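Local coordinates for cellulase (Bacteroides salanitronis, PDB 6WQY), which probably cleaves internal beta-1,4 bonds of cellulose and related plant polysaccharides as a broad-specificity endoglucanase, using this glycosyl hydrolase family 5 domain, at residues A[115-120]-A[167-172]; A[172-177]-A[224-229]; A[202-207]-A[238-243]; A[217-222]-A[244-249]. All blocks are in the same frame, centred on the assembly; numbering follows the deposited sequence.

Contact 1 of 4, residues A[115-120]-A[167-172]; sequences AIINIH and LVFEAM
Ile116 and Ile117 lie beside Val168 and Phe169 in the wall of a TIM barrel. Strand 114-118 is its third strand and strand 167-170 its fourth. They run parallel, with short axes 27° apart. Three backbone bonds join them. Val168 N donates to Ala115 O at 2.8 Å, Ile117 N to Val168 O at 3.1 Å and Glu170 N to Ile117 O at 2.9 Å. All three are nearly straight.

The apolar contacts fall on both faces. On the helix-facing side, Ile117 and Phe169 point the same way. Ile117 CG1 sits between its backbone N and carbonyl carbon (chi1 57°), which brings it 3.9 Å from Phe169 CD1. Helix 139-159 covers this pair with Ile156 and Trp153. On the inner side, Ile116 CG2 meets Glu170 CB at 3.6 Å, and Ile116 CG1 packs on Val168 CB.

The side-chain polar contacts lie inside the barrel. Asn118 ND2 donates to Glu170 OE2 at 3.0 Å, on the anti side of the carboxylate and 34° out of its plane. Arg76 forms a salt bridge with OE2, and Tyr306 bonds OE1. Asn118 OD1 accepts from Val79 N, so both ends of the amide are held. A leucine in place of Asn118 would probably leave Glu170 OE2 and His120 ND1 each short of a donor, and His120 freer to turn. The second N-H of Asn118 ND2 is used for that histidine: it meets His120 ND1 at 3.0 Å, almost exactly in the ring plane.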
loop_
_atom_site.group_PDB
_atom_site.type_symbol
_atom_site.label_atom_id
_atom_site.label_comp_id
_atom_site.label_asym_id
_atom_site.label_seq_id
_atom_site.Cartn_x
_atom_site.Cartn_y
_atom_site.Cartn_z
ATOM N N ALA A 115 -5.184 -10.093 1.172
ATOM C CA ALA A 115 -5.437 -9.077 0.159
ATOM C C ALA A 115 -5.791 -7.757 0.811
ATOM O O ALA A 115 -6.521 -7.735 1.806
ATOM C CB ALA A 115 -6.583 -9.506 -0.762
ATOM N N ILE A 116 -5.315 -6.659 0.223
ATOM C CA ILE A 116 -5.698 -5.311 0.631
ATOM C C ILE A 116 -6.350 -4.648 -0.575
ATOM O O ILE A 116 -5.784 -4.698 -1.666
ATOM C CB ILE A 116 -4.477 -4.473 1.058
ATOM C CG1 ILE A 116 -3.684 -5.151 2.179
ATOM C CG2 ILE A 116 -4.926 -3.067 1.473
ATOM C CD1 ILE A 116 -2.422 -4.404 2.569
ATOM N N ILE A 117 -7.509 -4.004 -0.394
ATOM C CA ILE A 117 -8.093 -3.150 -1.433
ATOM C C ILE A 117 -8.214 -1.738 -0.862
ATOM O O ILE A 117 -8.327 -1.551 0.351
ATOM C CB ILE A 117 -9.452 -3.658 -1.951
ATOM C CG1 ILE A 117 -10.479 -3.820 -0.832
ATOM C CG2 ILE A 117 -9.259 -4.962 -2.725
ATOM C CD1 ILE A 117 -11.866 -4.196 -1.311
ATOM N N ASN A 118 -8.228 -0.738 -1.748
ATOM C CA ASN A 118 -8.225 0.649 -1.291
ATOM C C ASN A 118 -9.032 1.534 -2.248
ATOM O O ASN A 118 -9.730 1.064 -3.151
ATOM C CB ASN A 118 -6.784 1.163 -1.094
ATOM C CG ASN A 118 -6.083 1.475 -2.407
ATOM O OD1 ASN A 118 -6.645 1.266 -3.487
ATOM N ND2 ASN A 118 -4.860 1.962 -2.316
ATOM N N ILE A 119 -8.965 2.839 -1.983
ATOM C CA ILE A 119 -9.281 3.905 -2.934
ATOM C C ILE A 119 -7.949 4.534 -3.327
ATOM O O ILE A 119 -7.227 5.044 -2.459
ATOM C CB ILE A 119 -10.239 4.936 -2.321
ATOM C CG1 ILE A 119 -11.605 4.312 -2.034
ATOM C CG2 ILE A 119 -10.350 6.154 -3.229
ATOM C CD1 ILE A 119 -12.585 5.249 -1.342
ATOM N N HIS A 120 -7.607 4.492 -4.623
ATOM C CA HIS A 120 -6.238 4.795 -5.038
ATOM C C HIS A 120 -6.181 6.147 -5.730
ATOM O O HIS A 120 -6.123 7.185 -5.043
ATOM C CB HIS A 120 -5.636 3.620 -5.821
ATOM C CG HIS A 120 -4.149 3.588 -5.814
ATOM N ND1 HIS A 120 -3.425 3.078 -4.751
ATOM C CD2 HIS A 120 -3.257 3.979 -6.755
ATOM C CE1 HIS A 120 -2.142 3.141 -5.071
ATOM N NE2 HIS A 120 -2.008 3.692 -6.272
ATOM N N LEU A 167 -8.886 -10.469 4.099
ATOM C CA LEU A 167 -9.156 -9.258 3.334
ATOM C C LEU A 167 -9.113 -8.047 4.251
ATOM O O LEU A 167 -9.836 -7.977 5.257
ATOM C CB LEU A 167 -10.508 -9.369 2.643
ATOM C CG LEU A 167 -10.922 -8.145 1.821
ATOM C CD1 LEU A 167 -9.949 -7.834 0.688
ATOM C CD2 LEU A 167 -12.332 -8.379 1.260
ATOM N N VAL A 168 -8.264 -7.093 3.865
ATOM C CA VAL A 168 -8.044 -5.822 4.548
ATOM C C VAL A 168 -8.578 -4.698 3.667
ATOM O O VAL A 168 -8.413 -4.733 2.444
ATOM C CB VAL A 168 -6.526 -5.629 4.758
ATOM C CG1 VAL A 168 -6.186 -4.251 5.315
ATOM C CG2 VAL A 168 -5.950 -6.721 5.636
ATOM N N PHE A 169 -9.199 -3.692 4.289
ATOM C CA PHE A 169 -9.562 -2.460 3.587
ATOM C C PHE A 169 -8.591 -1.354 4.012
ATOM O O PHE A 169 -8.397 -1.147 5.215
ATOM C CB PHE A 169 -10.980 -1.990 3.954
ATOM C CG PHE A 169 -12.091 -2.987 3.687
ATOM C CD1 PHE A 169 -12.004 -3.995 2.739
ATOM C CD2 PHE A 169 -13.259 -2.863 4.423
ATOM C CE1 PHE A 169 -13.066 -4.867 2.540
ATOM C CE2 PHE A 169 -14.317 -3.730 4.229
ATOM C CZ PHE A 169 -14.228 -4.731 3.284
ATOM N N GLU A 170 -8.032 -0.628 3.037
ATOM C CA GLU A 170 -7.149 0.519 3.260
ATOM C C GLU A 170 -7.881 1.771 2.778
ATOM O O GLU A 170 -8.297 1.839 1.626
ATOM C CB GLU A 170 -5.852 0.305 2.483
ATOM C CG GLU A 170 -4.907 1.482 2.477
ATOM C CD GLU A 170 -3.747 1.243 1.535
ATOM O OE1 GLU A 170 -2.854 0.401 1.875
ATOM O OE2 GLU A 170 -3.725 1.852 0.447
ATOM N N ALA A 171 -8.030 2.760 3.663
ATOM C CA ALA A 171 -8.989 3.845 3.458
ATOM C C ALA A 171 -8.769 4.583 2.151
ATOM O O ALA A 171 -9.735 4.940 1.463
ATOM C CB ALA A 171 -8.838 4.836 4.605
ATOM N N MET A 172 -7.506 4.912 1.862
ATOM C CA MET A 172 -7.099 5.730 0.724
ATOM C C MET A 172 -5.595 5.571 0.598
ATOM O O MET A 172 -4.967 4.835 1.370
ATOM C CB MET A 172 -7.556 7.175 0.859
ATOM C CG MET A 172 -7.047 7.905 2.044
ATOM S SD MET A 172 -8.099 9.326 2.468
ATOM C CE MET A 172 -9.359 8.463 3.412
#

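Contact 2 of 4, residues A[172-177]-A[224-229]; sequences MNEIHD and YVTNID
Tyr224 OH is gripped by three groups: Asp177 N, a water and Gln192. Asp177 N donates to Tyr224 OH at 3.0 Å, with a bent angle. The water donates to Tyr224 OH at 3.2 Å and also to Asp177 OD1 at 2.8 Å. Gln192 OE1 is the hydrogen-bond partner outside the two segments.

The tyrosine ring lies along the 172-177 loop because its CG is anti to the backbone N (chi1 -163°). Ile175 O sits 3.5 Å above the ring plane of Tyr224, over its centre. The same oxygen accepts from Val225 N at 2.8 Å; this bond holds it, while the ring only packs against it. Beyond it, Val225 CG2 rests 3.8 Å from His176 CD2.

At the other end, Thr226 crosses Glu174 at about a right angle, with OG1 3.4 Å from Glu174 CG. Thr226 OG1 turns back to donate to Val225 O at 2.7 Å. Glu174 OE2 bonds His251, and Asn173 OD1 bonds Arg76. Val225 and Thr226 both have left-handed backbone angles, and the chain turns there into helix 228-234, N-capped by Asn227.

These are loops after the fourth and fifth strands, at the C-terminal mouth of the TIM barrel. Family 5 glycosidases carry an Asn-Glu pair at the end of the fourth strand, consistent with Asn173 and Glu174.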
loop_
_atom_site.group_PDB
_atom_site.type_symbol
_atom_site.label_atom_id
_atom_site.label_comp_id
_atom_site.label_asym_id
_atom_site.label_seq_id
_atom_site.Cartn_x
_atom_site.Cartn_y
_atom_site.Cartn_z
ATOM N N MET A 172 -7.506 4.912 1.862
ATOM C CA MET A 172 -7.099 5.730 0.724
ATOM C C MET A 172 -5.595 5.571 0.598
ATOM O O MET A 172 -4.967 4.835 1.370
ATOM C CB MET A 172 -7.556 7.175 0.859
ATOM C CG MET A 172 -7.047 7.905 2.044
ATOM S SD MET A 172 -8.099 9.326 2.468
ATOM C CE MET A 172 -9.359 8.463 3.412
ATOM N N ASN A 173 -5.023 6.245 -0.408
ATOM C CA ASN A 173 -3.643 6.018 -0.826
ATOM C C ASN A 173 -2.715 7.128 -0.337
ATOM O O ASN A 173 -2.326 7.113 0.839
ATOM C CB ASN A 173 -3.593 5.794 -2.343
ATOM C CG ASN A 173 -2.200 5.488 -2.811
ATOM O OD1 ASN A 173 -1.489 4.729 -2.155
ATOM N ND2 ASN A 173 -1.786 6.089 -3.919
ATOM N N GLU A 174 -2.364 8.083 -1.209
ATOM C CA GLU A 174 -1.364 9.114 -0.933
ATOM C C GLU A 174 -2.052 10.464 -1.011
ATOM O O GLU A 174 -2.301 10.990 -2.094
ATOM C CB GLU A 174 -0.217 9.036 -1.940
ATOM C CG GLU A 174 0.627 7.804 -1.782
ATOM C CD GLU A 174 1.798 7.711 -2.737
ATOM O OE1 GLU A 174 1.840 8.478 -3.736
ATOM O OE2 GLU A 174 2.724 6.886 -2.497
ATOM N N ILE A 175 -2.382 11.016 0.140
ATOM C CA ILE A 175 -3.162 12.244 0.225
ATOM C C ILE A 175 -2.220 13.425 0.435
ATOM O O ILE A 175 -1.443 13.470 1.402
ATOM C CB ILE A 175 -4.195 12.137 1.356
ATOM C CG1 ILE A 175 -5.166 10.967 1.089
ATOM C CG2 ILE A 175 -4.928 13.459 1.536
ATOM C CD1 ILE A 175 -5.911 11.018 -0.238
ATOM N N HIS A 176 -2.296 14.387 -0.487
ATOM C CA HIS A 176 -1.549 15.631 -0.389
ATOM C C HIS A 176 -2.263 16.679 -1.235
ATOM O O HIS A 176 -3.070 16.354 -2.124
ATOM C CB HIS A 176 -0.091 15.473 -0.839
ATOM C CG HIS A 176 0.051 15.153 -2.281
ATOM N ND1 HIS A 176 0.349 16.107 -3.227
ATOM C CD2 HIS A 176 -0.094 13.982 -2.944
ATOM C CE1 HIS A 176 0.390 15.532 -4.413
ATOM N NE2 HIS A 176 0.130 14.239 -4.271
ATOM N N ASP A 177 -1.934 17.941 -0.975
ATOM C CA ASP A 177 -2.660 19.045 -1.589
ATOM C C ASP A 177 -2.179 19.419 -2.975
ATOM O O ASP A 177 -2.668 20.413 -3.526
ATOM C CB ASP A 177 -2.637 20.273 -0.664
ATOM C CG ASP A 177 -1.271 20.927 -0.514
ATOM O OD1 ASP A 177 -0.286 20.504 -1.155
ATOM O OD2 ASP A 177 -1.229 21.918 0.231
ATOM N N TYR A 224 -0.197 11.589 6.128
ATOM C CA TYR A 224 -0.121 12.519 5.010
ATOM C C TYR A 224 0.944 12.086 4.013
ATOM O O TYR A 224 2.089 11.809 4.394
ATOM C CB TYR A 224 0.137 13.935 5.536
ATOM C CG TYR A 224 -0.167 15.022 4.528
ATOM C CD1 TYR A 224 0.770 15.435 3.603
ATOM C CD2 TYR A 224 -1.402 15.668 4.530
ATOM C CE1 TYR A 224 0.494 16.430 2.693
ATOM C CE2 TYR A 224 -1.679 16.678 3.631
ATOM C CZ TYR A 224 -0.725 17.077 2.729
ATOM O OH TYR A 224 -0.959 18.086 1.819
ATOM N N VAL A 225 0.527 11.999 2.743
ATOM C CA VAL A 225 1.321 11.563 1.592
ATOM C C VAL A 225 2.104 10.287 1.867
ATOM O O VAL A 225 3.109 10.013 1.211
ATOM C CB VAL A 225 2.129 12.732 0.968
ATOM C CG1 VAL A 225 3.401 13.067 1.739
ATOM C CG2 VAL A 225 2.431 12.474 -0.508
ATOM N N THR A 226 1.593 9.441 2.764
ATOM C CA THR A 226 2.247 8.199 3.200
ATOM C C THR A 226 3.709 8.412 3.597
ATOM O O THR A 226 4.534 7.495 3.500
ATOM C CB THR A 226 2.075 7.032 2.222
ATOM O OG1 THR A 226 2.637 7.333 0.940
ATOM C CG2 THR A 226 0.624 6.668 2.055
ATOM N N ASN A 227 4.031 9.595 4.093
ATOM C CA ASN A 227 5.402 9.931 4.461
ATOM C C ASN A 227 5.658 9.585 5.923
ATOM O O ASN A 227 4.882 9.962 6.798
ATOM C CB ASN A 227 5.614 11.424 4.239
ATOM C CG ASN A 227 6.985 11.869 4.658
ATOM O OD1 ASN A 227 7.193 12.344 5.783
ATOM N ND2 ASN A 227 7.951 11.702 3.778
ATOM N N ILE A 228 6.743 8.862 6.197
ATOM C CA ILE A 228 6.993 8.429 7.574
ATOM C C ILE A 228 7.047 9.611 8.545
ATOM O O ILE A 228 6.429 9.574 9.619
ATOM C CB ILE A 228 8.243 7.537 7.663
ATOM C CG1 ILE A 228 7.909 6.141 7.120
ATOM C CG2 ILE A 228 8.756 7.463 9.104
ATOM C CD1 ILE A 228 9.088 5.208 6.995
ATOM N N ASP A 229 7.788 10.666 8.211
ATOM C CA ASP A 229 7.924 11.767 9.160
ATOM C C ASP A 229 6.589 12.460 9.408
ATOM O O ASP A 229 6.231 12.761 10.557
ATOM C CB ASP A 229 8.983 12.754 8.683
ATOM C CG ASP A 229 10.371 12.227 8.903
ATOM O OD1 ASP A 229 10.769 12.098 10.079
ATOM O OD2 ASP A 229 11.034 11.890 7.899
HETATM O O HOH W 1 1.624 18.967 0.145
#

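Contact 3 of 4, residues A[202-207]-A[238-243]; sequences VFVDAV and PQDVVD
Val204 overlaps the 238-243 loop with both of its methyl groups. CG1 is anti to the backbone N (chi1 172°) and reaches Asp240, lying 3.7 Å from Asp240 OD1. The same Val204 methyl is 3.8 Å from Gln239 O. CG2 takes the other direction and meets the proline ring, with Val204 CG2 4.0 Å from Pro238 CB. The valine crosses both Pro238 and Asp240 at about a right angle.

No hydrogen bond joins the two segments directly. The contact is small, burying 133 Å² in all, and Asp205 and Gln239 at its margin are exposed. Polar ties come from the same helix, outside the segment. Gln201 accepts from Gln239 N and donates to Asp205 OD1, so one amide serves both sides.

Asp240 is also shared. Its OD1 accepts from Val241 N at 2.8 Å, a bent bond within the loop. Its OD2 forms a salt bridge with Arg208.

The contact lies about 19 Å from the centre of the chain, measured centre to centre. Helix 191-209 packs Phe203 and Val207 on strand 219-222. Val204, Pro238 and Asp240 all touch Leu246, so the loop leading into strand 246-251 rests against both that helix and the start of the strand.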
loop_
_atom_site.group_PDB
_atom_site.type_symbol
_atom_site.label_atom_id
_atom_site.label_comp_id
_atom_site.label_asym_id
_atom_site.label_seq_id
_atom_site.Cartn_x
_atom_site.Cartn_y
_atom_site.Cartn_z
ATOM N N VAL A 202 -13.976 8.694 9.442
ATOM C CA VAL A 202 -15.190 8.457 8.660
ATOM C C VAL A 202 -15.165 7.076 8.021
ATOM O O VAL A 202 -16.173 6.356 8.025
ATOM C CB VAL A 202 -15.369 9.576 7.615
ATOM C CG1 VAL A 202 -16.415 9.192 6.576
ATOM C CG2 VAL A 202 -15.735 10.893 8.292
ATOM N N PHE A 203 -14.023 6.705 7.439
ATOM C CA PHE A 203 -13.848 5.377 6.851
ATOM C C PHE A 203 -14.049 4.282 7.881
ATOM O O PHE A 203 -14.829 3.347 7.654
ATOM C CB PHE A 203 -12.444 5.306 6.227
ATOM C CG PHE A 203 -11.859 3.923 6.117
ATOM C CD1 PHE A 203 -12.264 3.036 5.126
ATOM C CD2 PHE A 203 -10.867 3.525 6.986
ATOM C CE1 PHE A 203 -11.685 1.776 5.024
ATOM C CE2 PHE A 203 -10.294 2.267 6.882
ATOM C CZ PHE A 203 -10.698 1.404 5.885
ATOM N N VAL A 204 -13.358 4.370 9.021
ATOM C CA VAL A 204 -13.507 3.326 10.034
ATOM C C VAL A 204 -14.967 3.203 10.448
ATOM O O VAL A 204 -15.538 2.103 10.484
ATOM C CB VAL A 204 -12.598 3.605 11.243
ATOM C CG1 VAL A 204 -12.886 2.623 12.377
ATOM C CG2 VAL A 204 -11.130 3.545 10.862
ATOM N N ASP A 205 -15.605 4.334 10.752
ATOM C CA ASP A 205 -16.986 4.295 11.218
ATOM C C ASP A 205 -17.897 3.659 10.178
ATOM O O ASP A 205 -18.796 2.879 10.516
ATOM C CB ASP A 205 -17.474 5.707 11.547
ATOM C CG ASP A 205 -16.782 6.317 12.761
ATOM O OD1 ASP A 205 -16.050 5.616 13.472
ATOM O OD2 ASP A 205 -17.008 7.530 13.012
ATOM N N ALA A 206 -17.709 4.006 8.908
ATOM C CA ALA A 206 -18.578 3.485 7.863
ATOM C C ALA A 206 -18.411 1.980 7.705
ATOM O O ALA A 206 -19.395 1.258 7.531
ATOM C CB ALA A 206 -18.310 4.203 6.540
ATOM N N VAL A 207 -17.170 1.489 7.751
ATOM C CA VAL A 207 -16.936 0.052 7.643
ATOM C C VAL A 207 -17.555 -0.672 8.832
ATOM O O VAL A 207 -18.271 -1.668 8.671
ATOM C CB VAL A 207 -15.429 -0.241 7.514
ATOM C CG1 VAL A 207 -15.171 -1.752 7.600
ATOM C CG2 VAL A 207 -14.873 0.330 6.208
ATOM N N PRO A 238 -7.529 6.490 14.625
ATOM C CA PRO A 238 -8.972 6.638 14.825
ATOM C C PRO A 238 -9.447 5.851 16.030
ATOM O O PRO A 238 -8.842 4.836 16.415
ATOM C CB PRO A 238 -9.577 6.052 13.545
ATOM C CG PRO A 238 -8.506 6.250 12.518
ATOM C CD PRO A 238 -7.211 6.018 13.259
ATOM N N GLN A 239 -10.561 6.306 16.600
ATOM C CA GLN A 239 -11.299 5.503 17.565
ATOM C C GLN A 239 -11.953 4.325 16.857
ATOM O O GLN A 239 -12.333 4.407 15.689
ATOM C CB GLN A 239 -12.387 6.355 18.206
ATOM C CG GLN A 239 -11.867 7.580 18.929
ATOM C CD GLN A 239 -10.907 7.233 20.043
ATOM O OE1 GLN A 239 -11.269 6.556 21.006
ATOM N NE2 GLN A 239 -9.669 7.693 19.917
ATOM N N ASP A 240 -12.078 3.209 17.564
ATOM C CA ASP A 240 -12.622 1.992 16.980
ATOM C C ASP A 240 -13.446 1.263 18.029
ATOM O O ASP A 240 -13.326 1.512 19.229
ATOM C CB ASP A 240 -11.480 1.120 16.432
ATOM C CG ASP A 240 -11.913 0.172 15.325
ATOM O OD1 ASP A 240 -13.131 0.080 15.025
ATOM O OD2 ASP A 240 -11.005 -0.480 14.764
ATOM N N VAL A 241 -14.326 0.385 17.542
ATOM C CA VAL A 241 -15.199 -0.411 18.402
ATOM C C VAL A 241 -14.567 -1.725 18.840
ATOM O O VAL A 241 -15.159 -2.451 19.653
ATOM C CB VAL A 241 -16.522 -0.738 17.676
ATOM C CG1 VAL A 241 -17.253 0.544 17.307
ATOM C CG2 VAL A 241 -16.261 -1.579 16.427
ATOM N N VAL A 242 -13.407 -2.068 18.302
ATOM C CA VAL A 242 -12.646 -3.264 18.614
ATOM C C VAL A 242 -11.208 -2.797 18.762
ATOM O O VAL A 242 -10.825 -1.748 18.246
ATOM C CB VAL A 242 -12.791 -4.294 17.471
ATOM C CG1 VAL A 242 -12.365 -3.676 16.135
ATOM C CG2 VAL A 242 -12.007 -5.557 17.769
ATOM N N ASP A 243 -10.411 -3.558 19.497
ATOM C CA ASP A 243 -9.010 -3.201 19.667
ATOM C C ASP A 243 -8.137 -3.876 18.614
ATOM O O ASP A 243 -8.444 -4.960 18.114
ATOM C CB ASP A 243 -8.509 -3.556 21.066
ATOM C CG ASP A 243 -9.203 -2.752 22.163
ATOM O OD1 ASP A 243 -9.697 -1.645 21.873
ATOM O OD2 ASP A 243 -9.243 -3.237 23.311
#

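Contact 4 of 4, residues A[217-222]-A[244-249]; sequences RYLGVP and NRLMVA
Tyr218 and Arg245 lie nearly flat on each other, their ring and guanidinium planes 11° apart. They sit just before strands 219-222 and 246-251, the fifth and sixth of the TIM barrel and the two strands of a right-handed beta-alpha-beta unit around helix 228-234. The arginine bends at chi2 (-68°), and this lays its chain over the ring. Arg245 CD stands 3.4 Å from the centroid of the Tyr218 ring, a CH-pi contact over the face. Farther out, Tyr218 OH lies 3.2 Å above the centre of the Arg245 guanidinium.

The hydroxyl bonds Gly21 O instead of the arginine. Arg245 NH1 donates to Asn244 O at 2.9 Å, in the guanidinium plane, and NH2 forms a salt bridge with Glu22. An alanine at Tyr218 would probably leave the arginine chain without its flat support and Gly21 O without this donor.

Along the strands, Leu219 and Leu246 cross on the helix-facing side, with Leu219 CB 3.9 Å from Leu246 CD2. Met247 turns into the barrel, and its CE comes 4.3 Å from Tyr218 CB. Backbone bonds run Leu219 N to Arg245 O, Met247 N to Leu219 O and Val221 N to Met247 O. The fourth differs in geometry: Ala249 N reaches Val221 O at 3.0 Å from above the carbonyl plane, 49° out of it.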
loop_
_atom_site.group_PDB
_atom_site.type_symbol
_atom_site.label_atom_id
_atom_site.label_comp_id
_atom_site.label_asym_id
_atom_site.label_seq_id
_atom_site.Cartn_x
_atom_site.Cartn_y
_atom_site.Cartn_z
ATOM N N ARG A 217 -12.676 -6.698 11.054
ATOM C CA ARG A 217 -11.711 -6.745 9.961
ATOM C C ARG A 217 -10.536 -5.816 10.248
ATOM O O ARG A 217 -10.700 -4.743 10.823
ATOM C CB ARG A 217 -12.408 -6.288 8.674
ATOM C CG ARG A 217 -11.576 -6.465 7.412
ATOM C CD ARG A 217 -12.326 -6.106 6.142
ATOM N NE ARG A 217 -13.601 -6.786 6.023
ATOM C CZ ARG A 217 -13.750 -8.082 5.774
ATOM N NH1 ARG A 217 -12.693 -8.858 5.580
ATOM N NH2 ARG A 217 -14.972 -8.606 5.727
ATOM N N TYR A 218 -9.326 -6.226 9.825
ATOM C CA TYR A 218 -8.175 -5.328 9.891
ATOM C C TYR A 218 -8.297 -4.267 8.803
ATOM O O TYR A 218 -8.643 -4.567 7.651
ATOM C CB TYR A 218 -6.856 -6.091 9.718
ATOM C CG TYR A 218 -6.547 -7.064 10.835
ATOM C CD1 TYR A 218 -7.155 -8.297 10.884
ATOM C CD2 TYR A 218 -5.653 -6.735 11.851
ATOM C CE1 TYR A 218 -6.880 -9.192 11.904
ATOM C CE2 TYR A 218 -5.384 -7.616 12.880
ATOM C CZ TYR A 218 -5.988 -8.848 12.899
ATOM O OH TYR A 218 -5.739 -9.750 13.907
ATOM N N LEU A 219 -8.024 -3.023 9.183
ATOM C CA LEU A 219 -8.114 -1.885 8.286
ATOM C C LEU A 219 -6.793 -1.129 8.283
ATOM O O LEU A 219 -6.109 -1.045 9.312
ATOM C CB LEU A 219 -9.221 -0.922 8.718
ATOM C CG LEU A 219 -10.577 -1.552 9.027
ATOM C CD1 LEU A 219 -11.550 -0.479 9.504
ATOM C CD2 LEU A 219 -11.148 -2.298 7.836
ATOM N N GLY A 220 -6.447 -0.560 7.124
ATOM C CA GLY A 220 -5.278 0.300 6.990
ATOM C C GLY A 220 -5.697 1.758 6.873
ATOM O O GLY A 220 -6.656 2.075 6.174
ATOM N N VAL A 221 -4.958 2.628 7.552
ATOM C CA VAL A 221 -5.215 4.067 7.551
ATOM C C VAL A 221 -3.896 4.807 7.372
ATOM O O VAL A 221 -2.941 4.544 8.116
ATOM C CB VAL A 221 -5.966 4.513 8.823
ATOM C CG1 VAL A 221 -7.438 4.140 8.714
ATOM C CG2 VAL A 221 -5.353 3.905 10.081
ATOM N N PRO A 222 -3.802 5.738 6.408
ATOM C CA PRO A 222 -2.521 6.392 6.149
ATOM C C PRO A 222 -2.354 7.736 6.838
ATOM O O PRO A 222 -3.315 8.406 7.227
ATOM C CB PRO A 222 -2.550 6.591 4.626
ATOM C CG PRO A 222 -4.010 6.894 4.352
ATOM C CD PRO A 222 -4.760 5.957 5.304
ATOM N N ASN A 244 -7.024 -3.226 18.297
ATOM C CA ASN A 244 -5.936 -3.847 17.535
ATOM C C ASN A 244 -6.331 -4.258 16.125
ATOM O O ASN A 244 -5.813 -5.254 15.609
ATOM C CB ASN A 244 -5.373 -5.060 18.289
ATOM C CG ASN A 244 -5.026 -4.734 19.694
ATOM O OD1 ASN A 244 -4.427 -3.684 19.933
ATOM N ND2 ASN A 244 -5.413 -5.590 20.634
ATOM N N ARG A 245 -7.203 -3.483 15.479
ATOM C CA ARG A 245 -7.614 -3.792 14.117
ATOM C C ARG A 245 -7.388 -2.626 13.170
ATOM O O ARG A 245 -7.917 -2.649 12.050
ATOM C CB ARG A 245 -9.069 -4.259 14.051
ATOM C CG ARG A 245 -9.329 -5.605 14.727
ATOM C CD ARG A 245 -8.666 -6.749 13.988
ATOM N NE ARG A 245 -8.887 -8.030 14.645
ATOM C CZ ARG A 245 -8.142 -8.496 15.643
ATOM N NH1 ARG A 245 -7.115 -7.785 16.114
ATOM N NH2 ARG A 245 -8.415 -9.676 16.182
ATOM N N LEU A 246 -6.612 -1.621 13.572
ATOM C CA LEU A 246 -6.232 -0.515 12.708
ATOM C C LEU A 246 -4.720 -0.506 12.556
ATOM O O LEU A 246 -3.988 -0.521 13.552
ATOM C CB LEU A 246 -6.685 0.833 13.262
ATOM C CG LEU A 246 -8.181 0.989 13.469
ATOM C CD1 LEU A 246 -8.471 2.391 13.991
ATOM C CD2 LEU A 246 -8.990 0.696 12.222
ATOM N N MET A 247 -4.258 -0.464 11.305
ATOM C CA MET A 247 -2.836 -0.511 10.982
ATOM C C MET A 247 -2.443 0.767 10.253
ATOM O O MET A 247 -3.143 1.186 9.324
ATOM C CB MET A 247 -2.508 -1.725 10.090
ATOM C CG MET A 247 -3.111 -3.041 10.566
ATOM S SD MET A 247 -2.637 -4.468 9.601
ATOM C CE MET A 247 -3.416 -4.091 8.038
ATOM N N VAL A 248 -1.343 1.383 10.670
ATOM C CA VAL A 248 -0.856 2.606 10.032
ATOM C C VAL A 248 -0.130 2.244 8.746
ATOM O O VAL A 248 0.821 1.458 8.754
ATOM C CB VAL A 248 0.081 3.368 10.972
ATOM C CG1 VAL A 248 0.517 4.687 10.358
ATOM C CG2 VAL A 248 -0.584 3.600 12.332
ATOM N N ALA A 249 -0.555 2.838 7.639
ATOM C CA ALA A 249 0.048 2.601 6.335
ATOM C C ALA A 249 1.043 3.704 6.004
ATOM O O ALA A 249 0.691 4.879 6.060
ATOM C CB ALA A 249 -1.041 2.580 5.258
#

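Contacts 1 and 4 are core contacts of the barrel wall. They pair strands three with four and five with six, and backbone bonds between Phe169 or Ala171 and Gly220 join the two pairs. Contact 1 adds a polar network inside the barrel, while contact 4 lays an arginine chain over a tyrosine face in a CH-pi contact. Contact 2 shares Met172 with contact 1 and lies at the C-terminal end of the barrel, opposite the Tyr218-Arg245 end of contact 4. There loops meet through backbone N-H groups, a tyrosine hydroxyl and a water. Contact 3 is the outer one, partly exposed, with no hydrogen bond across its segments, mainly a valine against a proline and nearby oxygens. Its Val204 touches Leu246 of contact 4.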